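Local coordinates for protein Polyphosphate:AMP phosphotransferase (Meiothermus ruber H328, PDB 5O6M) that uses inorganic polyphosphate as phosphoryl donor to convert AMP to ADP and ADP to ATP, and also accepts other nucleoside mono- and diphosphates, at residues V60-M65 and L164-H169; A89-P94 and V118-S123. The protein carries 1 engineered substitution. All coordinates share one frame; numbering follows the deposited sequence.

Contact 1. Residues V60-M65 and L164-H169; sequences VVLQAM and LKFFLH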
ATOM      1  N   VAL D  60       4.466  -0.930  19.978  1.00 43.03           N
ATOM      2  CA  VAL D  60       5.703  -1.016  20.747  1.00 45.00           C
ATOM      3  C   VAL D  60       6.835  -0.453  19.894  1.00 49.42           C
ATOM      4  O   VAL D  60       7.146  -0.994  18.824  1.00 52.67           O
ATOM      5  CB  VAL D  60       5.998  -2.459  21.182  1.00 45.09           C
ATOM      6  CG1 VAL D  60       7.347  -2.545  21.882  1.00 40.55           C
ATOM      7  CG2 VAL D  60       4.891  -2.972  22.088  1.00 47.93           C
ATOM      8  N   VAL D  61       7.457   0.626  20.369  1.00 47.72           N
ATOM      9  CA  VAL D  61       8.580   1.263  19.690  1.00 42.43           C
ATOM     10  C   VAL D  61       9.883   0.791  20.323  1.00 47.99           C
ATOM     11  O   VAL D  61      10.005   0.747  21.555  1.00 45.42           O
ATOM     12  CB  VAL D  61       8.469   2.796  19.756  1.00 49.81           C
ATOM     13  CG1 VAL D  61       9.677   3.446  19.094  1.00 44.95           C
ATOM     14  CG2 VAL D  61       7.183   3.258  19.091  1.00 41.94           C
ATOM     15  N   LEU D  62      10.841   0.400  19.481  1.00 49.13           N
ATOM     16  CA  LEU D  62      12.175  -0.006  19.912  1.00 45.34           C
ATOM     17  C   LEU D  62      13.207   0.884  19.234  1.00 49.08           C
ATOM     18  O   LEU D  62      13.277   0.927  18.000  1.00 50.46           O
ATOM     19  CB  LEU D  62      12.436  -1.475  19.580  1.00 43.61           C
ATOM     20  CG  LEU D  62      11.530  -2.518  20.232  1.00 44.82           C
ATOM     21  CD1 LEU D  62      11.970  -3.904  19.814  1.00 53.35           C
ATOM     22  CD2 LEU D  62      11.559  -2.384  21.744  1.00 46.22           C
ATOM     23  N   GLN D  63      14.000   1.595  20.035  1.00 46.08           N
ATOM     24  CA  GLN D  63      15.142   2.350  19.539  1.00 47.89           C
ATOM     25  C   GLN D  63      16.355   2.042  20.409  1.00 50.87           C
ATOM     26  O   GLN D  63      16.227   1.785  21.609  1.00 49.28           O
ATOM     27  CB  GLN D  63      14.860   3.865  19.526  1.00 43.57           C
ATOM     28  CG  GLN D  63      13.789   4.322  18.522  1.00 47.90           C
ATOM     29  CD  GLN D  63      14.270   4.368  17.071  1.00 49.19           C
ATOM     30  OE1 GLN D  63      13.461   4.337  16.143  1.00 52.06           O
ATOM     31  NE2 GLN D  63      15.579   4.471  16.873  1.00 42.75           N
ATOM     32  N   ALA D  64      17.536   2.060  19.796  1.00 55.57           N
ATOM     33  CA  ALA D  64      18.764   1.779  20.527  1.00 55.90           C
ATOM     34  C   ALA D  64      19.951   2.190  19.673  1.00 60.42           C
ATOM     35  O   ALA D  64      19.843   2.321  18.449  1.00 51.03           O
ATOM     36  CB  ALA D  64      18.870   0.298  20.910  1.00 51.48           C
ATOM     37  N   MET D  65      21.083   2.413  20.337  1.00 58.17           N
ATOM     38  CA  MET D  65      22.340   2.496  19.612  1.00 59.84           C
ATOM     39  C   MET D  65      22.555   1.207  18.828  1.00 56.17           C
ATOM     40  O   MET D  65      22.015   0.148  19.169  1.00 52.93           O
ATOM     41  CB  MET D  65      23.506   2.726  20.576  1.00 62.46           C
ATOM     42  CG  MET D  65      23.410   3.998  21.410  1.00 60.97           C
ATOM     43  SD  MET D  65      23.421   5.513  20.428  1.00 70.24           S
ATOM     44  CE  MET D  65      24.839   5.225  19.376  1.00 67.83           C
ATOM     45  N   LEU D 164       3.856   2.161  23.686  1.00 42.68           N
ATOM     46  CA  LEU D 164       5.014   1.941  24.537  1.00 42.47           C
ATOM     47  C   LEU D 164       6.268   2.215  23.723  1.00 46.43           C
ATOM     48  O   LEU D 164       6.442   1.654  22.635  1.00 51.04           O
ATOM     49  CB  LEU D 164       5.051   0.508  25.089  1.00 41.35           C
ATOM     50  CG  LEU D 164       3.945   0.084  26.057  1.00 49.11           C
ATOM     51  CD1 LEU D 164       4.458  -0.984  27.013  1.00 40.15           C
ATOM     52  CD2 LEU D 164       3.402   1.278  26.819  1.00 56.48           C
ATOM     53  N   LYS D 165       7.147   3.059  24.254  1.00 43.24           N
ATOM     54  CA  LYS D 165       8.410   3.371  23.604  1.00 45.33           C
ATOM     55  C   LYS D 165       9.547   2.939  24.517  1.00 49.69           C
ATOM     56  O   LYS D 165       9.597   3.331  25.688  1.00 49.10           O
ATOM     57  CB  LYS D 165       8.500   4.861  23.264  1.00 47.54           C
ATOM     58  CG  LYS D 165       7.398   5.323  22.314  1.00 41.07           C
ATOM     59  CD  LYS D 165       7.464   6.816  22.026  1.00 45.95           C
ATOM     60  CE  LYS D 165       7.102   7.658  23.231  1.00 44.42           C
ATOM     61  NZ  LYS D 165       6.961   9.098  22.850  1.00 41.43           N
ATOM     62  N   PHE D 166      10.440   2.110  23.986  1.00 47.24           N
ATOM     63  CA  PHE D 166      11.558   1.560  24.739  1.00 43.38           C
ATOM     64  C   PHE D 166      12.860   2.036  24.118  1.00 49.43           C
ATOM     65  O   PHE D 166      13.101   1.814  22.925  1.00 51.27           O
ATOM     66  CB  PHE D 166      11.511   0.029  24.758  1.00 42.86           C
ATOM     67  CG  PHE D 166      10.324  -0.540  25.480  1.00 43.19           C
ATOM     68  CD1 PHE D 166      10.305  -0.607  26.865  1.00 45.59           C
ATOM     69  CD2 PHE D 166       9.230  -1.013  24.779  1.00 41.77           C
ATOM     70  CE1 PHE D 166       9.211  -1.133  27.536  1.00 48.75           C
ATOM     71  CE2 PHE D 166       8.132  -1.540  25.442  1.00 46.04           C
ATOM     72  CZ  PHE D 166       8.124  -1.604  26.824  1.00 40.74           C
ATOM     73  N   PHE D 167      13.685   2.710  24.914  1.00 47.87           N
ATOM     74  CA  PHE D 167      15.075   2.962  24.559  1.00 53.73           C
ATOM     75  C   PHE D 167      15.928   1.935  25.300  1.00 54.58           C
ATOM     76  O   PHE D 167      16.006   1.964  26.532  1.00 54.28           O
ATOM     77  CB  PHE D 167      15.485   4.390  24.908  1.00 46.44           C
ATOM     78  CG  PHE D 167      16.917   4.709  24.575  1.00 52.22           C
ATOM     79  CD1 PHE D 167      17.369   4.633  23.268  1.00 51.86           C
ATOM     80  CD2 PHE D 167      17.813   5.076  25.566  1.00 55.93           C
ATOM     81  CE1 PHE D 167      18.687   4.927  22.953  1.00 49.83           C
ATOM     82  CE2 PHE D 167      19.132   5.367  25.260  1.00 50.34           C
ATOM     83  CZ  PHE D 167      19.569   5.293  23.951  1.00 54.77           C
ATOM     84  N   LEU D 168      16.532   1.009  24.560  1.00 56.22           N
ATOM     85  CA  LEU D 168      17.450   0.039  25.157  1.00 51.81           C
ATOM     86  C   LEU D 168      18.817   0.699  25.296  1.00 56.32           C
ATOM     87  O   LEU D 168      19.475   1.004  24.295  1.00 52.30           O
ATOM     88  CB  LEU D 168      17.524  -1.239  24.327  1.00 40.03           C
ATOM     89  CG  LEU D 168      16.190  -1.856  23.903  1.00 50.96           C
ATOM     90  CD1 LEU D 168      16.417  -3.093  23.041  1.00 48.35           C
ATOM     91  CD2 LEU D 168      15.313  -2.172  25.101  1.00 39.47           C
ATOM     92  N   HIS D 169      19.254   0.900  26.541  1.00 58.97           N
ATOM     93  CA  HIS D 169      20.359   1.798  26.864  1.00 59.27           C
ATOM     94  C   HIS D 169      21.611   0.980  27.176  1.00 60.65           C
ATOM     95  O   HIS D 169      21.684   0.312  28.213  1.00 59.20           O
ATOM     96  CB  HIS D 169      19.984   2.688  28.045  1.00 57.84           C
ATOM     97  CG  HIS D 169      20.993   3.748  28.353  1.00 65.90           C
ATOM     98  ND1 HIS D 169      21.736   4.376  27.375  1.00 64.14           N
ATOM     99  CD2 HIS D 169      21.381   4.295  29.530  1.00 63.72           C
ATOM    100  CE1 HIS D 169      22.535   5.266  27.936  1.00 70.29           C
ATOM    101  NE2 HIS D 169      22.341   5.236  29.242  1.00 68.26           N
TER
HETATM  102  O   HOH W   1      21.397   2.097  22.826  1.00 63.55           O
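Phe166 turns the edge of its ring to Val60, whose CG1 lies near the ring plane, 3.8 Å from CD2. Its chi1 of -65° sets CG beside the backbone N, and the CD2-CE2 edge lies by Val60 CG1. Leu62 CD2 rests against Phe166 CB at 3.9 Å, its side chain crossing that of Phe166 at a slant. On the opposite face of the sheet the stems of Val61 and Lys165 run side by side, pointing the same way, with Val61 CB 3.8 Å from Lys165 CG. Phe167 CD1 approaches Gln63 O to 3.5 Å.

Between these two layers of side chains runs a parallel beta ladder, a pairing of inner strands of the five-stranded sheet, in keeping with the P-loop NTPase clan. Val61 and Gln63 each use both N and O, and the bond from Val61 N to Leu164 O is short (2.7 Å) and nearly straight (174°). Past the last of these bonds a water bridges Met65 N and Leu168 O.

The polar ends lead elsewhere: Lys165 NZ to Tyr125 and Glu153, Gln63 NE2 to Glu126 and Tyr210. Strand 57-64 is flanked by strand 117-121 and strand 161-169 by strand 224-228, while helix 232-249 packs on Leu164, Phe166 and Leu168.

Contact 2. Residues A89-P94 and V118-S123; sequences ASFGVP and VIFDRS. Engineered in segment 118-123: Asp121 (natural residue Asn). With ATP (adenosine-5'-triphosphate), chain X.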
ATOM      1  N   ALA D  89       7.381  -4.170  11.949  1.00 43.81           N
ATOM      2  CA  ALA D  89       7.605  -3.222  10.863  1.00 47.10           C
ATOM      3  C   ALA D  89       8.978  -2.596  11.056  1.00 51.99           C
ATOM      4  O   ALA D  89       9.208  -1.885  12.041  1.00 46.94           O
ATOM      5  CB  ALA D  89       6.518  -2.148  10.814  1.00 41.07           C
ATOM      6  N   SER D  90       9.887  -2.871  10.128  1.00 49.98           N
ATOM      7  CA  SER D  90      11.241  -2.344  10.180  1.00 54.73           C
ATOM      8  C   SER D  90      11.338  -1.095   9.321  1.00 50.02           C
ATOM      9  O   SER D  90      10.707  -1.005   8.265  1.00 55.70           O
ATOM     10  CB  SER D  90      12.250  -3.381   9.685  1.00 50.25           C
ATOM     11  OG  SER D  90      12.259  -4.522  10.513  1.00 55.67           O
ATOM     12  N   PHE D  91      12.121  -0.126   9.785  1.00 48.10           N
ATOM     13  CA  PHE D  91      12.349   1.111   9.052  1.00 54.53           C
ATOM     14  C   PHE D  91      13.842   1.261   8.800  1.00 51.58           C
ATOM     15  O   PHE D  91      14.624   1.403   9.746  1.00 51.09           O
ATOM     16  CB  PHE D  91      11.790   2.319   9.810  1.00 52.70           C
ATOM     17  CG  PHE D  91      10.289   2.310   9.944  1.00 48.86           C
ATOM     18  CD1 PHE D  91       9.486   2.711   8.883  1.00 44.60           C
ATOM     19  CD2 PHE D  91       9.683   1.906  11.125  1.00 43.27           C
ATOM     20  CE1 PHE D  91       8.109   2.705   8.992  1.00 42.08           C
ATOM     21  CE2 PHE D  91       8.302   1.899  11.244  1.00 40.54           C
ATOM     22  CZ  PHE D  91       7.514   2.297  10.178  1.00 45.43           C
ATOM     23  N   GLY D  92      14.230   1.229   7.523  1.00 61.51           N
ATOM     24  CA  GLY D  92      15.588   1.449   7.102  1.00 56.12           C
ATOM     25  C   GLY D  92      15.752   2.778   6.392  1.00 49.96           C
ATOM     26  O   GLY D  92      14.920   3.685   6.511  1.00 48.61           O
ATOM     27  N   VAL D  93      16.833   2.896   5.635  1.00 51.61           N
ATOM     28  CA  VAL D  93      17.109   4.186   4.992  1.00 55.71           C
ATOM     29  C   VAL D  93      16.010   4.487   3.976  1.00 49.73           C
ATOM     30  O   VAL D  93      15.686   3.627   3.139  1.00 50.37           O
ATOM     31  CB  VAL D  93      18.497   4.180   4.341  1.00 56.64           C
ATOM     32  CG1 VAL D  93      19.226   2.880   4.638  1.00 49.72           C
ATOM     33  CG2 VAL D  93      18.404   4.442   2.838  1.00 60.69           C
ATOM     34  N   PRO D  94      15.400   5.669   4.021  1.00 46.48           N
ATOM     35  CA  PRO D  94      14.230   5.939   3.172  1.00 53.78           C
ATOM     36  C   PRO D  94      14.543   5.811   1.686  1.00 59.99           C
ATOM     37  O   PRO D  94      15.611   6.212   1.219  1.00 66.93           O
ATOM     38  CB  PRO D  94      13.855   7.380   3.536  1.00 49.73           C
ATOM     39  CG  PRO D  94      14.395   7.578   4.913  1.00 52.78           C
ATOM     40  CD  PRO D  94      15.657   6.754   4.982  1.00 53.05           C
ATOM     41  N   VAL D 118       1.934  -4.238  17.065  1.00 43.93           N
ATOM     42  CA  VAL D 118       2.985  -3.966  16.098  1.00 45.36           C
ATOM     43  C   VAL D 118       4.230  -3.506  16.837  1.00 48.91           C
ATOM     44  O   VAL D 118       4.154  -2.682  17.755  1.00 49.58           O
ATOM     45  CB  VAL D 118       2.547  -2.917  15.058  1.00 41.43           C
ATOM     46  CG1 VAL D 118       3.735  -2.482  14.226  1.00 43.85           C
ATOM     47  CG2 VAL D 118       1.447  -3.482  14.167  1.00 44.39           C
ATOM     48  N   ILE D 119       5.376  -4.040  16.431  1.00 43.67           N
ATOM     49  CA  ILE D 119       6.669  -3.611  16.937  1.00 43.20           C
ATOM     50  C   ILE D 119       7.333  -2.784  15.849  1.00 55.75           C
ATOM     51  O   ILE D 119       7.547  -3.273  14.732  1.00 52.12           O
ATOM     52  CB  ILE D 119       7.544  -4.804  17.341  1.00 43.21           C
ATOM     53  CG1 ILE D 119       6.830  -5.634  18.406  1.00 45.22           C
ATOM     54  CG2 ILE D 119       8.888  -4.324  17.858  1.00 55.97           C
ATOM     55  CD1 ILE D 119       7.274  -7.081  18.448  1.00 53.52           C
ATOM     56  N   PHE D 120       7.629  -1.524  16.163  1.00 53.62           N
ATOM     57  CA  PHE D 120       8.433  -0.685  15.283  1.00 44.14           C
ATOM     58  C   PHE D 120       9.905  -0.973  15.558  1.00 51.12           C
ATOM     59  O   PHE D 120      10.436  -0.603  16.611  1.00 47.54           O
ATOM     60  CB  PHE D 120       8.105   0.793  15.482  1.00 45.75           C
ATOM     61  CG  PHE D 120       6.899   1.260  14.709  1.00 48.64           C
ATOM     62  CD1 PHE D 120       6.120   0.361  13.995  1.00 46.48           C
ATOM     63  CD2 PHE D 120       6.558   2.605  14.676  1.00 39.71           C
ATOM     64  CE1 PHE D 120       5.013   0.794  13.275  1.00 47.35           C
ATOM     65  CE2 PHE D 120       5.455   3.043  13.960  1.00 38.15           C
ATOM     66  CZ  PHE D 120       4.682   2.139  13.258  1.00 39.21           C
ATOM     67  N   ASP D 121      10.555  -1.658  14.621  1.00 52.09           N
ATOM     68  CA  ASP D 121      11.995  -1.907  14.676  1.00 53.53           C
ATOM     69  C   ASP D 121      12.659  -0.684  14.061  1.00 49.03           C
ATOM     70  O   ASP D 121      12.827  -0.584  12.844  1.00 52.91           O
ATOM     71  CB  ASP D 121      12.344  -3.198  13.944  1.00 52.15           C
ATOM     72  CG  ASP D 121      13.831  -3.351  13.697  1.00 54.82           C
ATOM     73  OD1 ASP D 121      14.630  -2.789  14.471  1.00 64.92           O
ATOM     74  OD2 ASP D 121      14.199  -4.042  12.724  1.00 64.58           O
ATOM     75  N   ARG D 122      13.037   0.264  14.922  1.00 52.62           N
ATOM     76  CA  ARG D 122      13.303   1.639  14.509  1.00 53.23           C
ATOM     77  C   ARG D 122      11.980   2.284  14.113  1.00 51.88           C
ATOM     78  O   ARG D 122      10.980   1.580  13.936  1.00 53.94           O
ATOM     79  CB  ARG D 122      14.314   1.687  13.363  1.00 58.60           C
ATOM     80  CG  ARG D 122      15.712   1.238  13.766  1.00 58.42           C
ATOM     81  CD  ARG D 122      16.714   1.472  12.647  1.00 57.34           C
ATOM     82  NE  ARG D 122      17.975   0.783  12.901  1.00 61.64           N
ATOM     83  CZ  ARG D 122      18.983   1.297  13.598  1.00 62.48           C
ATOM     84  NH1 ARG D 122      18.886   2.518  14.109  1.00 58.38           N
ATOM     85  NH2 ARG D 122      20.090   0.591  13.775  1.00 50.91           N
ATOM     86  N   SER D 123      11.938   3.605  13.979  1.00 47.90           N
ATOM     87  CA  SER D 123      10.647   4.269  13.887  1.00 50.93           C
ATOM     88  C   SER D 123      10.826   5.660  13.298  1.00 51.18           C
ATOM     89  O   SER D 123      11.880   5.998  12.747  1.00 44.82           O
ATOM     90  CB  SER D 123       9.982   4.349  15.263  1.00 48.50           C
ATOM     91  OG  SER D 123      10.716   5.223  16.102  1.00 48.67           O
TER
HETATM   92  PG  ATP X1001      19.489  -2.650  11.881  1.00 75.78           P
HETATM   93  O1G ATP X1001      18.146  -2.071  12.237  1.00 71.24           O
HETATM   94  O2G ATP X1001      20.649  -1.873  12.497  1.00 69.91           O
HETATM   95  O3G ATP X1001      19.622  -4.128  12.274  1.00 65.50           O
HETATM   96  PB  ATP X1001      19.676  -3.614   9.122  1.00 74.32           P
HETATM   97  O1B ATP X1001      21.012  -3.826   8.524  1.00 78.65           O
HETATM   98  O2B ATP X1001      18.966  -4.860   9.654  1.00 86.75           O
HETATM   99  O3B ATP X1001      19.719  -2.553  10.308  1.00 77.23           O
HETATM  100  PA  ATP X1001      17.750  -1.639   8.037  1.00 68.54           P
HETATM  101  O1A ATP X1001      16.489  -1.912   8.758  1.00 79.29           O
HETATM  102  O2A ATP X1001      17.563  -1.323   6.555  1.00 63.74           O
HETATM  103  O3A ATP X1001      18.690  -2.923   8.081  1.00 82.51           O
HETATM  104  O5' ATP X1001      18.494  -0.313   8.659  1.00 68.17           O
HETATM  105  C5' ATP X1001      19.500   0.376   7.888  1.00 70.71           C
HETATM  106  C4' ATP X1001      19.715   1.797   8.354  1.00 67.95           C
HETATM  107  O4' ATP X1001      18.571   2.628   8.059  1.00 67.74           O
HETATM  108  C3' ATP X1001      20.016   2.001   9.848  1.00 56.32           C
HETATM  109  O3' ATP X1001      21.374   2.396  10.008  1.00 62.89           O
HETATM  110  C2' ATP X1001      19.066   3.140  10.262  1.00 65.01           C
HETATM  111  O2' ATP X1001      19.687   4.120  11.086  1.00 65.30           O
HETATM  112  C1' ATP X1001      18.725   3.744   8.906  1.00 61.42           C
HETATM  113  N9  ATP X1001      17.523   4.570   8.877  1.00 56.55           N
HETATM  114  C8  ATP X1001      16.289   4.286   9.401  1.00 61.22           C
HETATM  115  N7  ATP X1001      15.432   5.276   9.320  1.00 56.03           N
HETATM  116  C5  ATP X1001      16.151   6.281   8.693  1.00 47.67           C
HETATM  117  C6  ATP X1001      15.819   7.601   8.326  1.00 52.63           C
HETATM  118  N6  ATP X1001      14.643   8.174   8.595  1.00 51.38           N
HETATM  119  N1  ATP X1001      16.766   8.336   7.703  1.00 50.20           N
HETATM  120  C2  ATP X1001      17.964   7.788   7.481  1.00 52.13           C
HETATM  121  N3  ATP X1001      18.397   6.565   7.796  1.00 51.27           N
HETATM  122  C4  ATP X1001      17.438   5.858   8.403  1.00 49.86           C
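Phe91 and Phe120 both carry CG anti to the carbonyl carbon, beside the backbone N (chi1 -66° and -83°), and from there the rings meet in a T-shaped stack. The edge of Phe91 points at the face of Phe120, with CE2 over the ring centre, centroids 5.0 Å apart and planes at 82°. The same edge of Phe91 also meets Arg122 O in the ring plane, 3.1 Å from CD2. Ala89 CB adds to this apolar patch, 4.1 Å from Phe120 CD1.

On the other face of the sheet Ser90 OG donates to Asp121 OD2 (3.0 Å), reaching it on the anti side and somewhat out of the carboxylate plane. Asp121 is engineered in place of asparagine; its OD1 forms a salt bridge with Lys70, which also bonds ATP.

Here two neighbouring parallel strands end and their loops enter the nucleotide site, in keeping with the P-loop NTPase clan, whose sites lie at the C-terminal edge of the sheet. Phe91 N still bonds Asp121 O, after which Gly92, Val93 and Pro94 follow the nucleotide: Val93 CG1 touches O4' of the ribose, and Pro94 CD lies 3.3 Å from adenine N1.

From the second loop Arg122, extended from CG to NE, grips the gamma-phosphate with two nearly straight bonds, NE to O1G (2.9 Å) and NH2 to O2G (2.8 Å). An alanine here would probably leave O1G and O2G without these two donors and take a salt-bridge partner from Asp66 and Glu126. The guanidinium also lays one face against C2' of the ribose.

How the contacts relate
From the N terminus, strand 57-64 comes first, then strand 86-90 at one margin of the sheet. Contact 2 closes the shorter loop when strand 117-121 arrives beside 86-90; contact 1 closes only later, when 161-169 reaches 57-64, so the loop of contact 2 lies wholly within that of contact 1 and the two do not cross. The inner strands 57-64 and 117-121 are themselves neighbours, joined by probable backbone hydrogen bonds of Val60 with Val118 and Phe120. Together the contacts tie four of the five strands, from the outer strand 86-90 to strand 161-169, which lies next to 224-228.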